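Local coordinates for transcobalamin-1 (Homo sapiens, PDB 4KKI), which binds vitamin B12 with femtomolar affinity and protects it from the acid of the stomach, at residues 340-345 against 428-433. Residues are numbered along the deposited sequence; the frame is centred on the assembly and turned at random.
With NAG (2-acetamido-2-deoxy-beta-D-glucopyranose), chain B.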
loop_
_atom_site.group_PDB
_atom_site.type_symbol
_atom_site.label_atom_id
_atom_site.label_comp_id
_atom_site.label_asym_id
_atom_site.label_seq_id
_atom_site.Cartn_x
_atom_site.Cartn_y
_atom_site.Cartn_z
ATOM N N VAL A 340 25.465 6.974 7.284
ATOM C CA VAL A 340 24.335 7.889 7.380
ATOM C C VAL A 340 24.644 9.150 6.586
ATOM O O VAL A 340 25.508 9.937 6.972
ATOM C CB VAL A 340 24.036 8.276 8.839
ATOM C CG1 VAL A 340 22.957 9.349 8.891
ATOM C CG2 VAL A 340 23.619 7.050 9.643
ATOM N N ARG A 341 23.946 9.332 5.469
ATOM C CA ARG A 341 24.181 10.483 4.603
ATOM C C ARG A 341 23.102 11.556 4.738
ATOM O O ARG A 341 21.912 11.286 4.574
ATOM C CB ARG A 341 24.318 10.045 3.141
ATOM C CG ARG A 341 24.203 11.184 2.135
ATOM C CD ARG A 341 24.581 10.744 0.725
ATOM N NE ARG A 341 26.029 10.731 0.532
ATOM C CZ ARG A 341 26.774 9.630 0.501
ATOM N NH1 ARG A 341 26.208 8.440 0.638
ATOM N NH2 ARG A 341 28.085 9.722 0.326
ATOM N N ILE A 342 23.539 12.772 5.047
ATOM C CA ILE A 342 22.666 13.937 5.089
ATOM C C ILE A 342 23.164 14.908 4.024
ATOM O O ILE A 342 22.652 14.939 2.905
ATOM C CB ILE A 342 22.702 14.595 6.478
ATOM C CG1 ILE A 342 22.460 13.537 7.557
ATOM C CG2 ILE A 342 21.682 15.721 6.573
ATOM C CD1 ILE A 342 22.373 14.087 8.957
ATOM N N ASN A 343 24.170 15.696 4.383
ATOM C CA ASN A 343 24.990 16.393 3.405
ATOM C C ASN A 343 26.350 15.727 3.442
ATOM O O ASN A 343 26.821 15.166 2.452
ATOM C CB ASN A 343 25.114 17.873 3.755
ATOM C CG ASN A 343 23.947 18.688 3.247
ATOM O OD1 ASN A 343 23.556 18.572 2.083
ATOM N ND2 ASN A 343 23.373 19.512 4.118
ATOM N N GLU A 344 26.963 15.783 4.617
ATOM C CA GLU A 344 28.154 15.013 4.916
ATOM C C GLU A 344 27.731 13.569 5.148
ATOM O O GLU A 344 26.540 13.271 5.236
ATOM C CB GLU A 344 28.809 15.555 6.184
ATOM C CG GLU A 344 28.057 15.211 7.473
ATOM C CD GLU A 344 26.800 16.049 7.699
ATOM O OE1 GLU A 344 26.349 16.747 6.765
ATOM O OE2 GLU A 344 26.265 16.018 8.827
ATOM N N THR A 345 28.707 12.676 5.264
ATOM C CA THR A 345 28.417 11.269 5.503
ATOM C C THR A 345 29.222 10.725 6.681
ATOM O O THR A 345 30.435 10.914 6.757
ATOM C CB THR A 345 28.698 10.417 4.250
ATOM O OG1 THR A 345 27.976 10.952 3.133
ATOM C CG2 THR A 345 28.273 8.976 4.478
ATOM N N VAL A 428 21.614 4.899 5.219
ATOM C CA VAL A 428 20.378 5.620 5.472
ATOM C C VAL A 428 20.566 7.057 4.997
ATOM O O VAL A 428 21.409 7.785 5.519
ATOM C CB VAL A 428 19.995 5.606 6.955
ATOM C CG1 VAL A 428 18.599 6.177 7.134
ATOM C CG2 VAL A 428 20.063 4.188 7.502
ATOM N N ARG A 429 19.777 7.456 4.005
ATOM C CA ARG A 429 20.003 8.709 3.293
ATOM C C ARG A 429 18.859 9.713 3.455
ATOM O O ARG A 429 17.688 9.368 3.299
ATOM C CB ARG A 429 20.236 8.415 1.808
ATOM C CG ARG A 429 20.388 9.639 0.918
ATOM C CD ARG A 429 20.579 9.227 -0.537
ATOM N NE ARG A 429 21.695 8.296 -0.698
ATOM C CZ ARG A 429 22.030 7.715 -1.846
ATOM N NH1 ARG A 429 21.337 7.964 -2.948
ATOM N NH2 ARG A 429 23.061 6.881 -1.893
ATOM N N TRP A 430 19.213 10.955 3.764
ATOM C CA TRP A 430 18.245 12.043 3.824
ATOM C C TRP A 430 17.831 12.431 2.405
ATOM O O TRP A 430 18.657 12.892 1.621
ATOM C CB TRP A 430 18.863 13.238 4.550
ATOM C CG TRP A 430 17.955 14.413 4.688
ATOM C CD1 TRP A 430 18.047 15.601 4.022
ATOM C CD2 TRP A 430 16.814 14.520 5.546
ATOM N NE1 TRP A 430 17.036 16.441 4.415
ATOM C CE2 TRP A 430 16.264 15.802 5.348
ATOM C CE3 TRP A 430 16.206 13.657 6.464
ATOM C CZ2 TRP A 430 15.134 16.244 6.036
ATOM C CZ3 TRP A 430 15.083 14.097 7.145
ATOM C CH2 TRP A 430 14.558 15.379 6.925
ATOM N N SER A 431 16.556 12.241 2.073
ATOM C CA SER A 431 16.111 12.391 0.688
ATOM C C SER A 431 14.815 13.186 0.527
ATOM O O SER A 431 14.080 13.405 1.489
ATOM C CB SER A 431 15.949 11.014 0.039
ATOM O OG SER A 431 17.115 10.229 0.212
ATOM N N LYS A 432 14.546 13.607 -0.705
ATOM C CA LYS A 432 13.335 14.352 -1.029
ATOM C C LYS A 432 12.437 13.508 -1.927
ATOM O O LYS A 432 12.874 12.492 -2.469
ATOM C CB LYS A 432 13.686 15.651 -1.758
ATOM C CG LYS A 432 14.938 16.356 -1.257
ATOM C CD LYS A 432 14.735 16.973 0.116
ATOM C CE LYS A 432 15.892 17.890 0.485
ATOM N NZ LYS A 432 17.202 17.182 0.439
ATOM N N TYR A 433 11.185 13.928 -2.090
ATOM C CA TYR A 433 10.295 13.281 -3.050
ATOM C C TYR A 433 10.559 13.855 -4.440
ATOM O O TYR A 433 10.187 13.254 -5.448
ATOM C CB TYR A 433 8.819 13.505 -2.700
ATOM C CG TYR A 433 8.374 13.051 -1.324
ATOM C CD1 TYR A 433 9.153 12.200 -0.549
ATOM C CD2 TYR A 433 7.154 13.471 -0.807
ATOM C CE1 TYR A 433 8.732 11.795 0.707
ATOM C CE2 TYR A 433 6.726 13.072 0.441
ATOM C CZ TYR A 433 7.517 12.235 1.195
ATOM O OH TYR A 433 7.084 11.842 2.439
HETATM C C1 NAG B . 22.671 20.538 3.393
HETATM C C2 NAG B . 21.743 20.942 4.537
HETATM C C3 NAG B . 21.112 22.318 4.346
HETATM C C4 NAG B . 22.098 23.335 3.787
HETATM C C5 NAG B . 22.846 22.754 2.596
HETATM C C6 NAG B . 23.853 23.752 2.036
HETATM C C7 NAG B . 20.160 19.676 5.861
HETATM C C8 NAG B . 19.311 18.444 5.958
HETATM N N2 NAG B . 20.692 19.949 4.674
HETATM O O3 NAG B . 20.623 22.770 5.591
HETATM O O4 NAG B . 21.393 24.483 3.371
HETATM O O5 NAG B . 23.527 21.588 3.000
HETATM O O6 NAG B . 24.129 23.438 0.689
HETATM O O7 NAG B . 20.336 20.392 6.844
#
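R341 and R429 both carry CG anti to the backbone N (chi1 165° and 176°). Both chains bend at chi3, and they lie side by side on one face of the sheet, pointing the same way. Their touch is aliphatic against polar: CD of R341 lies 4.0 Å from NE of R429. The guanidinium planes stand nearly perpendicular to each other, and NH1 of R341 comes within 4.3 Å of NH2 of R429. That like-charge approach is probably eased by E427, whose carboxylate forms salt bridges with both arginines. CB of T345 lies above one face of the R341 guanidinium, offset toward its rim.

Beneath them the backbones pair in parallel, V340 beside V428 and R341 beside R429. R341 spans the step with both of its backbone groups: its N donates to V428 O at 3.0 Å, and its O accepts from W430 N at 2.8 Å in a nearly straight bond (170° at the hydrogen). The same two oxygens also receive CA-H...O contacts, V428 O from V340 CA and R341 O from R429 CA.

Past the last bridge the 340-345 chain turns away, its I342 N bonded to E344 O. I342 and W430 still meet, CG2 to CB at 4.3 Å. The N-acetylglucosamine linked to N343 ND2 reaches this pair with its acetyl methyl: C8 sits 3.4 Å from W430 NE1 and 3.7 Å from I342 CG2.

V340 and V428, on the other face from the arginines, pack against I389 of strand 384-389. Just past the end of strand 426-432, Y433 OH hydrogen-bonds the cyanocobalamin. In the C-terminal beta domain, strand 426-432 runs between 333-341 and the antiparallel 400-406, whose cobalamin-binding W402 meets W430 edge-to-face.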